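Local coordinates for germination protein YpeB (Bacillus megaterium QM B1551, PDB 5BOI) that takes part in germination of Bacillus spores and, through the PepSY-containing C-terminal part modelled here, probably acts as an inhibitory protein, at residues K79-S84 with S109-N114; K91-L96 with F118-Q123. All coordinates share one frame; numbering follows the deposited sequence. Where two conformers were deposited one is given.

Interaction 1. Residues K79-S84 with S109-N114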
ATOM      1  N   LYS A  79     -15.051 -15.675  -7.959  1.00 26.79           N
ATOM      2  CA  LYS A  79     -16.305 -16.388  -7.750  1.00 24.95           C
ATOM      3  C   LYS A  79     -16.437 -17.065  -6.404  1.00 26.54           C
ATOM      4  O   LYS A  79     -17.542 -17.325  -5.962  1.00 22.72           O
ATOM      5  CB  LYS A  79     -16.502 -17.424  -8.870  1.00 26.75           C
ATOM      6  CG  LYS A  79     -16.344 -16.824 -10.268  1.00 31.03           C
ATOM      7  CD  LYS A  79     -17.376 -15.716 -10.517  1.00 33.86           C
ATOM      8  CE  LYS A  79     -17.034 -14.951 -11.785  1.00 42.39           C
ATOM      9  NZ  LYS A  79     -17.815 -13.682 -11.918  1.00 53.49           N
ATOM     10  N   LYS A  80     -15.318 -17.354  -5.740  1.00 23.87           N
ATOM     11  CA  LYS A  80     -15.341 -18.206  -4.553  1.00 21.52           C
ATOM     12  C   LYS A  80     -14.288 -17.778  -3.546  1.00 26.35           C
ATOM     13  O   LYS A  80     -13.161 -17.497  -3.933  1.00 28.07           O
ATOM     14  CB  LYS A  80     -15.051 -19.665  -4.950  1.00 29.32           C
ATOM     15  CG  LYS A  80     -14.733 -20.615  -3.806  1.00 29.75           C
ATOM     16  CD  LYS A  80     -15.943 -20.850  -2.904  1.00 31.94           C
ATOM     17  CE  LYS A  80     -15.618 -21.874  -1.825  1.00 36.10           C
ATOM     18  NZ  LYS A  80     -16.804 -22.097  -0.950  1.00 36.53           N
ATOM     19  N   GLN A  81     -14.640 -17.742  -2.270  1.00 22.53           N
ATOM     20  CA  GLN A  81     -13.640 -17.554  -1.222  1.00 22.82           C
ATOM     21  C   GLN A  81     -13.170 -18.881  -0.656  1.00 25.43           C
ATOM     22  O   GLN A  81     -13.939 -19.592  -0.013  1.00 28.59           O
ATOM     23  CB  GLN A  81     -14.194 -16.683  -0.086  1.00 26.20           C
ATOM     24  CG  GLN A  81     -13.176 -16.480   1.049  1.00 25.62           C
ATOM     25  CD  GLN A  81     -13.741 -15.647   2.211  1.00 29.15           C
ATOM     26  OE1 GLN A  81     -14.904 -15.223   2.195  1.00 27.39           O
ATOM     27  NE2 GLN A  81     -12.935 -15.448   3.227  1.00 29.21           N
ATOM     28  N   ASN A  82     -11.897 -19.202  -0.895  1.00 25.20           N
ATOM     29  CA  ASN A  82     -11.263 -20.398  -0.368  1.00 28.91           C
ATOM     30  C   ASN A  82     -10.328 -20.138   0.816  1.00 36.69           C
ATOM     31  O   ASN A  82     -10.024 -21.056   1.585  1.00 32.08           O
ATOM     32  CB  ASN A  82     -10.469 -21.081  -1.466  1.00 27.33           C
ATOM     33  CG  ASN A  82     -11.370 -21.746  -2.494  1.00 24.65           C
ATOM     34  OD1 ASN A  82     -12.381 -22.350  -2.141  1.00 29.98           O
ATOM     35  ND2 ASN A  82     -10.989 -21.668  -3.755  1.00 29.38           N
ATOM     36  N   ILE A  83      -9.834 -18.913   0.933  1.00 34.52           N
ATOM     37  CA  ILE A  83      -8.891 -18.614   2.010  1.00 33.66           C
ATOM     38  C   ILE A  83      -9.400 -17.479   2.882  1.00 36.10           C
ATOM     39  O   ILE A  83     -10.202 -16.658   2.441  1.00 33.34           O
ATOM     40  CB  ILE A  83      -7.501 -18.242   1.473  1.00 36.35           C
ATOM     41  CG1 ILE A  83      -7.563 -16.910   0.725  1.00 37.26           C
ATOM     42  CG2 ILE A  83      -6.940 -19.366   0.618  1.00 35.46           C
ATOM     43  CD1 ILE A  83      -6.208 -16.328   0.392  1.00 40.72           C
ATOM     44  N   SER A  84      -8.941 -17.445   4.130  1.00 31.93           N
ATOM     45  CA  SER A  84      -9.347 -16.367   5.034  1.00 32.19           C
ATOM     46  C   SER A  84      -8.720 -15.031   4.646  1.00 34.15           C
ATOM     47  O   SER A  84      -7.715 -14.996   3.920  1.00 29.66           O
ATOM     48  CB  SER A  84      -8.970 -16.707   6.480  1.00 36.63           C
ATOM     49  OG  SER A  84      -7.569 -16.825   6.613  1.00 39.85           O
ATOM     50  N   SER A 109      -6.942  -3.217   6.138  1.00 30.85           N
ATOM     51  CA  SER A 109      -7.350  -4.468   5.498  1.00 26.98           C
ATOM     52  C   SER A 109      -8.853  -4.566   5.503  1.00 34.67           C
ATOM     53  O   SER A 109      -9.508  -4.162   6.463  1.00 40.29           O
ATOM     54  CB  SER A 109      -6.721  -5.670   6.207  1.00 37.84           C
ATOM     55  OG  SER A 109      -7.256  -5.839   7.498  1.00 49.21           O
ATOM     56  N   ALA A 110      -9.411  -5.056   4.404  1.00 31.62           N
ATOM     57  CA  ALA A 110     -10.847  -5.201   4.296  1.00 26.07           C
ATOM     58  C   ALA A 110     -11.139  -6.299   3.303  1.00 31.21           C
ATOM     59  O   ALA A 110     -10.296  -6.630   2.464  1.00 28.80           O
ATOM     60  CB  ALA A 110     -11.503  -3.916   3.857  1.00 27.40           C
ATOM     61  N   GLN A 111     -12.324  -6.876   3.436  1.00 31.73           N
ATOM     62  CA  GLN A 111     -12.789  -7.867   2.490  1.00 27.98           C
ATOM     63  C   GLN A 111     -13.962  -7.284   1.693  1.00 33.36           C
ATOM     64  O   GLN A 111     -14.915  -6.778   2.271  1.00 32.73           O
ATOM     65  CB  GLN A 111     -13.204  -9.142   3.212  1.00 28.44           C
ATOM     66  CG  GLN A 111     -13.955 -10.098   2.305  1.00 31.22           C
ATOM     67  CD  GLN A 111     -14.121 -11.464   2.914  1.00 40.89           C
ATOM     68  OE1 GLN A 111     -13.556 -11.758   3.971  1.00 43.87           O
ATOM     69  NE2 GLN A 111     -14.897 -12.317   2.250  1.00 34.76           N
ATOM     70  N   TYR A 112     -13.867  -7.378   0.371  1.00 29.48           N
ATOM     71  CA  TYR A 112     -14.793  -6.754  -0.566  1.00 35.01           C
ATOM     72  C   TYR A 112     -14.973  -7.642  -1.804  1.00 29.76           C
ATOM     73  O   TYR A 112     -14.022  -7.810  -2.565  1.00 27.14           O
ATOM     74  CB  TYR A 112     -14.232  -5.379  -0.971  1.00 39.50           C
ATOM     75  CG  TYR A 112     -15.177  -4.393  -1.623  1.00 39.00           C
ATOM     76  CD1 TYR A 112     -15.862  -3.453  -0.853  1.00 49.00           C
ATOM     77  CD2 TYR A 112     -15.322  -4.333  -3.005  1.00 33.89           C
ATOM     78  CE1 TYR A 112     -16.716  -2.510  -1.435  1.00 44.75           C
ATOM     79  CE2 TYR A 112     -16.176  -3.388  -3.605  1.00 49.84           C
ATOM     80  CZ  TYR A 112     -16.864  -2.476  -2.809  1.00 47.46           C
ATOM     81  OH  TYR A 112     -17.707  -1.541  -3.385  1.00 42.68           O
ATOM     82  N   ASP A 113     -16.164  -8.194  -2.011  1.00 27.30           N
ATOM     83  CA  ASP A 113     -16.449  -8.927  -3.254  1.00 27.09           C
ATOM     84  C   ASP A 113     -15.424 -10.066  -3.518  1.00 33.74           C
ATOM     85  O   ASP A 113     -14.813 -10.143  -4.587  1.00 29.24           O
ATOM     86  CB  ASP A 113     -16.489  -7.941  -4.432  1.00 36.67           C
ATOM     87  CG  ASP A 113     -17.161  -8.529  -5.676  1.00 50.46           C
ATOM     88  OD1 ASP A 113     -17.775  -9.615  -5.571  1.00 39.13           O
ATOM     89  OD2 ASP A 113     -17.101  -7.889  -6.750  1.00 50.00           O
ATOM     90  N   ASN A 114     -15.242 -10.930  -2.523  1.00 24.85           N
ATOM     91  CA  ASN A 114     -14.271 -12.046  -2.589  1.00 28.27           C
ATOM     92  C   ASN A 114     -12.821 -11.616  -2.853  1.00 28.69           C
ATOM     93  O   ASN A 114     -12.002 -12.404  -3.334  1.00 26.75           O
ATOM     94  CB  ASN A 114     -14.717 -13.077  -3.646  1.00 24.16           C
ATOM     95  CG  ASN A 114     -15.950 -13.820  -3.220  1.00 28.86           C
ATOM     96  OD1 ASN A 114     -16.261 -13.867  -2.030  1.00 31.43           O
ATOM     97  ND2 ASN A 114     -16.654 -14.434  -4.178  1.00 28.94           N
TER
HETATM   98  O   HOH W   1     -17.119 -14.905   0.391  1.00 34.98           O
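Q111 reaches Q81 from near the end of strand 104-112, and the two amides meet with their planes 78° apart. Its CG lies anti to the backbone N (chi1 168°) and the chain runs on extended, which sends the amide out to the loop. There Q111 NE2 donates to Q81 OE1 over 2.9 Å; the bond is bent (145° at the hydrogen), and the donor sits well above the plane of the Q81 carbonyl. The other half of the Q81 amide is spoken for within its own loop: Q81 NE2 donates to I83 O at 3.1 Å, with I83 O lying in the plane of the Q81 amide. That bond fixes the flip of the amide and leaves OE1 facing Q111.

Next along the chain comes the hairpin turn, where D113 and N114 both take left-handed backbone angles. N114 then touches the loop in two ways. A water donates to N114 OD1 at 2.8 Å and to Q81 OE1 at 2.9 Å, so the glutamine oxygen accepts from two donors at once. N114 ND2 lies against the K79-K80 peptide, 3.5 Å from K79 C, and makes its hydrogen bond to I78 O, just before the segment.

The contact is a modest polar patch at the surface. It joins the linker that follows strand 69-74 to the turn between strands 104-112 and 115-123. L141, in the loop after strand 134-140, bonds through its backbone to N82, I83 and N114, while S84 caps D87 N at the start of helix 85-98.

Interaction 2. Residues K91-L96 with F118-Q123. With SO4 (sulfate ion), chain C.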
ATOM      1  N   LYS A  91      -0.130 -13.572   2.554  1.00 37.30           N
ATOM      2  CA  LYS A  91       0.300 -13.708   1.170  1.00 45.57           C
ATOM      3  C   LYS A  91       0.688 -12.367   0.549  1.00 31.78           C
ATOM      4  O   LYS A  91       1.674 -12.279  -0.200  1.00 36.35           O
ATOM      5  CB  LYS A  91      -0.802 -14.367   0.356  1.00 39.69           C
ATOM      6  CG  LYS A  91      -1.033 -15.833   0.751  1.00 47.15           C
ATOM      7  CD  LYS A  91      -1.901 -16.549  -0.265  1.00 51.22           C
ATOM      8  CE  LYS A  91      -1.887 -18.061  -0.033  1.00 61.76           C
ATOM      9  NZ  LYS A  91      -2.418 -18.463   1.299  1.00 69.46           N
ATOM     10  N   ALA A  92      -0.068 -11.333   0.898  1.00 29.72           N
ATOM     11  CA  ALA A  92       0.227  -9.971   0.445  1.00 33.88           C
ATOM     12  C   ALA A  92       1.575  -9.519   1.020  1.00 33.06           C
ATOM     13  O   ALA A  92       2.433  -8.994   0.311  1.00 31.48           O
ATOM     14  CB  ALA A  92      -0.886  -9.014   0.844  1.00 31.33           C
ATOM     15  N   THR A  93       1.761  -9.746   2.310  1.00 28.28           N
ATOM     16  CA  THR A  93       3.014  -9.359   2.956  1.00 37.19           C
ATOM     17  C   THR A  93       4.202 -10.081   2.297  1.00 42.81           C
ATOM     18  O   THR A  93       5.237  -9.466   2.002  1.00 37.94           O
ATOM     19  CB  THR A  93       2.959  -9.668   4.460  1.00 34.52           C
ATOM     20  OG1 THR A  93       1.858  -8.939   5.051  1.00 32.24           O
ATOM     21  CG2 THR A  93       4.298  -9.311   5.138  1.00 36.31           C
ATOM     22  N   LYS A  94       4.040 -11.375   2.027  1.00 38.34           N
ATOM     23  CA  LYS A  94       5.120 -12.170   1.433  1.00 45.89           C
ATOM     24  C   LYS A  94       5.445 -11.696   0.023  1.00 40.67           C
ATOM     25  O   LYS A  94       6.614 -11.616  -0.372  1.00 42.59           O
ATOM     26  CB  LYS A  94       4.741 -13.652   1.380  1.00 44.20           C
ATOM     27  CG  LYS A  94       5.811 -14.508   0.675  1.00 51.14           C
ATOM     28  CD  LYS A  94       5.320 -15.910   0.336  1.00 63.64           C
ATOM     29  CE  LYS A  94       6.435 -16.761  -0.309  1.00 60.36           C
ATOM     30  NZ  LYS A  94       7.779 -16.535   0.308  1.00 65.30           N
ATOM     31  N   PHE A  95       4.396 -11.387  -0.731  1.00 36.64           N
ATOM     32  CA  PHE A  95       4.549 -10.925  -2.101  1.00 39.32           C
ATOM     33  C   PHE A  95       5.432  -9.675  -2.143  1.00 34.23           C
ATOM     34  O   PHE A  95       6.389  -9.618  -2.927  1.00 35.08           O
ATOM     35  CB  PHE A  95       3.188 -10.625  -2.727  1.00 33.37           C
ATOM     36  CG  PHE A  95       3.273 -10.077  -4.121  1.00 33.57           C
ATOM     37  CD1 PHE A  95       3.361 -10.930  -5.205  1.00 38.02           C
ATOM     38  CD2 PHE A  95       3.257  -8.714  -4.348  1.00 39.53           C
ATOM     39  CE1 PHE A  95       3.436 -10.434  -6.488  1.00 38.19           C
ATOM     40  CE2 PHE A  95       3.336  -8.212  -5.642  1.00 41.51           C
ATOM     41  CZ  PHE A  95       3.425  -9.087  -6.712  1.00 37.74           C
ATOM     42  N   LEU A  96       5.126  -8.704  -1.281  1.00 31.85           N
ATOM     43  CA  LEU A  96       5.893  -7.455  -1.252  1.00 38.79           C
ATOM     44  C   LEU A  96       7.367  -7.728  -0.981  1.00 41.58           C
ATOM     45  O   LEU A  96       8.231  -7.229  -1.698  1.00 38.24           O
ATOM     46  CB  LEU A  96       5.339  -6.479  -0.211  1.00 30.84           C
ATOM     47  CG  LEU A  96       3.971  -5.887  -0.582  1.00 29.97           C
ATOM     48  CD1 LEU A  96       3.379  -5.083   0.548  1.00 34.59           C
ATOM     49  CD2 LEU A  96       4.119  -5.043  -1.835  1.00 38.49           C
ATOM     50  N   PHE A 118      -5.796  -4.355   0.801  1.00 25.90           N
ATOM     51  CA  PHE A 118      -4.809  -4.010   1.814  1.00 25.58           C
ATOM     52  C   PHE A 118      -4.064  -2.726   1.487  1.00 28.39           C
ATOM     53  O   PHE A 118      -3.794  -2.441   0.319  1.00 31.44           O
ATOM     54  CB  PHE A 118      -3.792  -5.140   1.950  1.00 26.43           C
ATOM     55  CG  PHE A 118      -4.411  -6.466   2.214  1.00 27.77           C
ATOM     56  CD1 PHE A 118      -4.978  -6.733   3.442  1.00 30.71           C
ATOM     57  CD2 PHE A 118      -4.430  -7.448   1.238  1.00 33.81           C
ATOM     58  CE1 PHE A 118      -5.554  -7.951   3.698  1.00 36.17           C
ATOM     59  CE2 PHE A 118      -4.994  -8.685   1.501  1.00 33.06           C
ATOM     60  CZ  PHE A 118      -5.560  -8.929   2.733  1.00 31.86           C
ATOM     61  N   THR A 119      -3.736  -1.954   2.523  0.65 24.61           N
ATOM     62  CA  THR A 119      -2.822  -0.823   2.362  0.65 22.77           C
ATOM     63  C   THR A 119      -1.631  -1.026   3.292  0.65 23.52           C
ATOM     64  O   THR A 119      -1.807  -1.380   4.457  0.65 26.24           O
ATOM     65  CB  THR A 119      -3.493   0.527   2.675  0.65 23.60           C
ATOM     66  OG1 THR A 119      -4.651   0.694   1.840  0.65 29.61           O
ATOM     67  CG2 THR A 119      -2.502   1.672   2.442  0.65 23.43           C
ATOM     68  N   PHE A 120      -0.422  -0.840   2.759  1.00 21.42           N
ATOM     69  CA  PHE A 120       0.806  -0.953   3.529  1.00 24.28           C
ATOM     70  C   PHE A 120       1.459   0.414   3.514  1.00 28.36           C
ATOM     71  O   PHE A 120       1.262   1.163   2.550  1.00 30.21           O
ATOM     72  CB  PHE A 120       1.759  -1.981   2.896  1.00 26.79           C
ATOM     73  CG  PHE A 120       1.274  -3.397   2.985  1.00 27.54           C
ATOM     74  CD1 PHE A 120       0.295  -3.870   2.116  1.00 31.23           C
ATOM     75  CD2 PHE A 120       1.780  -4.253   3.944  1.00 32.48           C
ATOM     76  CE1 PHE A 120      -0.159  -5.182   2.190  1.00 35.67           C
ATOM     77  CE2 PHE A 120       1.321  -5.567   4.026  1.00 32.98           C
ATOM     78  CZ  PHE A 120       0.348  -6.024   3.151  1.00 33.32           C
ATOM     79  N   VAL A 121       2.226   0.764   4.555  1.00 25.55           N
ATOM     80  CA  VAL A 121       2.919   2.045   4.565  1.00 27.56           C
ATOM     81  C   VAL A 121       4.397   1.891   4.918  1.00 30.73           C
ATOM     82  O   VAL A 121       4.801   0.933   5.578  1.00 26.46           O
ATOM     83  CB  VAL A 121       2.293   3.044   5.557  1.00 23.44           C
ATOM     84  CG1 VAL A 121       0.847   3.359   5.171  1.00 28.55           C
ATOM     85  CG2 VAL A 121       2.356   2.501   7.000  1.00 23.16           C
ATOM     86  N   GLU A 122       5.191   2.863   4.485  1.00 24.27           N
ATOM     87  CA  GLU A 122       6.618   2.832   4.714  1.00 24.26           C
ATOM     88  C   GLU A 122       6.936   2.995   6.191  1.00 27.21           C
ATOM     89  O   GLU A 122       6.290   3.774   6.912  1.00 25.14           O
ATOM     90  CB  GLU A 122       7.317   3.923   3.910  1.00 33.48           C
ATOM     91  CG  GLU A 122       8.838   3.878   4.052  1.00 44.39           C
ATOM     92  CD  GLU A 122       9.512   5.091   3.465  1.00 74.64           C
ATOM     93  OE1 GLU A 122       8.835   6.130   3.316  1.00 77.50           O
ATOM     94  OE2 GLU A 122      10.719   5.005   3.155  1.00 88.63           O
ATOM     95  N   GLN A 123       7.948   2.257   6.634  1.00 24.26           N
ATOM     96  CA  GLN A 123       8.451   2.393   7.986  1.00 29.59           C
ATOM     97  C   GLN A 123       9.916   2.869   7.903  1.00 32.10           C
ATOM     98  O   GLN A 123      10.709   2.265   7.176  1.00 30.07           O
ATOM     99  CB  GLN A 123       8.280   1.043   8.688  1.00 36.04           C
ATOM    100  CG  GLN A 123       9.094   0.744   9.908  1.00 53.84           C
ATOM    101  CD  GLN A 123       8.831  -0.677  10.376  1.00 57.85           C
ATOM    102  OE1 GLN A 123       9.363  -1.639   9.818  1.00 64.10           O
ATOM    103  NE2 GLN A 123       7.977  -0.818  11.381  1.00 53.90           N
TER
HETATM  104  S   SO4 C 502       8.214  -2.815  15.011  0.51 42.79           S
HETATM  105  O1  SO4 C 502       8.438  -2.227  13.690  0.51 37.58           O
HETATM  106  O2  SO4 C 502       6.783  -2.868  15.292  0.51 42.19           O
HETATM  107  O3  SO4 C 502       8.884  -2.019  16.042  0.51 43.57           O
HETATM  108  O4  SO4 C 502       8.747  -4.181  15.013  0.51 43.41           O
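T93 OG1 hydrogen-bonds to M89 O, one turn back in its own helix, and also lies at the edge of the F120 ring, near its plane. With chi1 at -59°, OG1 sits anti to the carbonyl carbon and beside the backbone N, and from there it comes within 3.6 Å of F120 CE2.

One face of the same ring is covered by L96. Its CD1 methyl stands over the ring centre, 3.6 Å from the F120 centroid and only 11° off the normal, a well-formed CH-pi contact. A92, the third helix residue involved, touches both rings with its methyl: A92 CB lies 4.0 Å from F120 CZ and 3.9 Å from F118 CD2. F120 is therefore the hub, touched by all three helix residues, and an alanine here would probably open a gap under L96 CD1 and leave the A92 methyl with F118 as its remaining ring neighbour across the contact.

At the far end of the strand, Q123 NE2 makes a weak bond of 2.7 Å to O1 of a sulfate ion, probably from the crystallisation liquor, which R187 also binds.

Helix 85-98 lies across the sheet, its axis here 10.4 Å from that of strand 118-123 and crossing it at -44°, a helix-on-antiparallel-sheet layer consistent with a PepSY domain. Strands 104-112 and 134-140 pair antiparallel with strand 115-123. M106 touches F120, M139 touches F118, and L96 reaches L104, M137 and, on strand 146-150, F149.

How the interactions relate
Coming from the N terminus, the chain leaves strand 69-74, runs through the linker 79-84 and enters helix 85-98, which carries 91-96. It then returns as the hairpin of strands 104-112 and 115-123. Interaction 1 closes the first loop, from the linker to the hairpin turn; interaction 2 closes the next, from the helix to the second hairpin strand. Their segments alternate along the chain, so the two loops cross rather than nest. The centres are about 17 Å apart, one at the surface and one near the middle of the chain, yet the sets meet where S109 CB packs 3.4 Å from F118 CD1. Linker, helix and hairpin are thus tied into one unit.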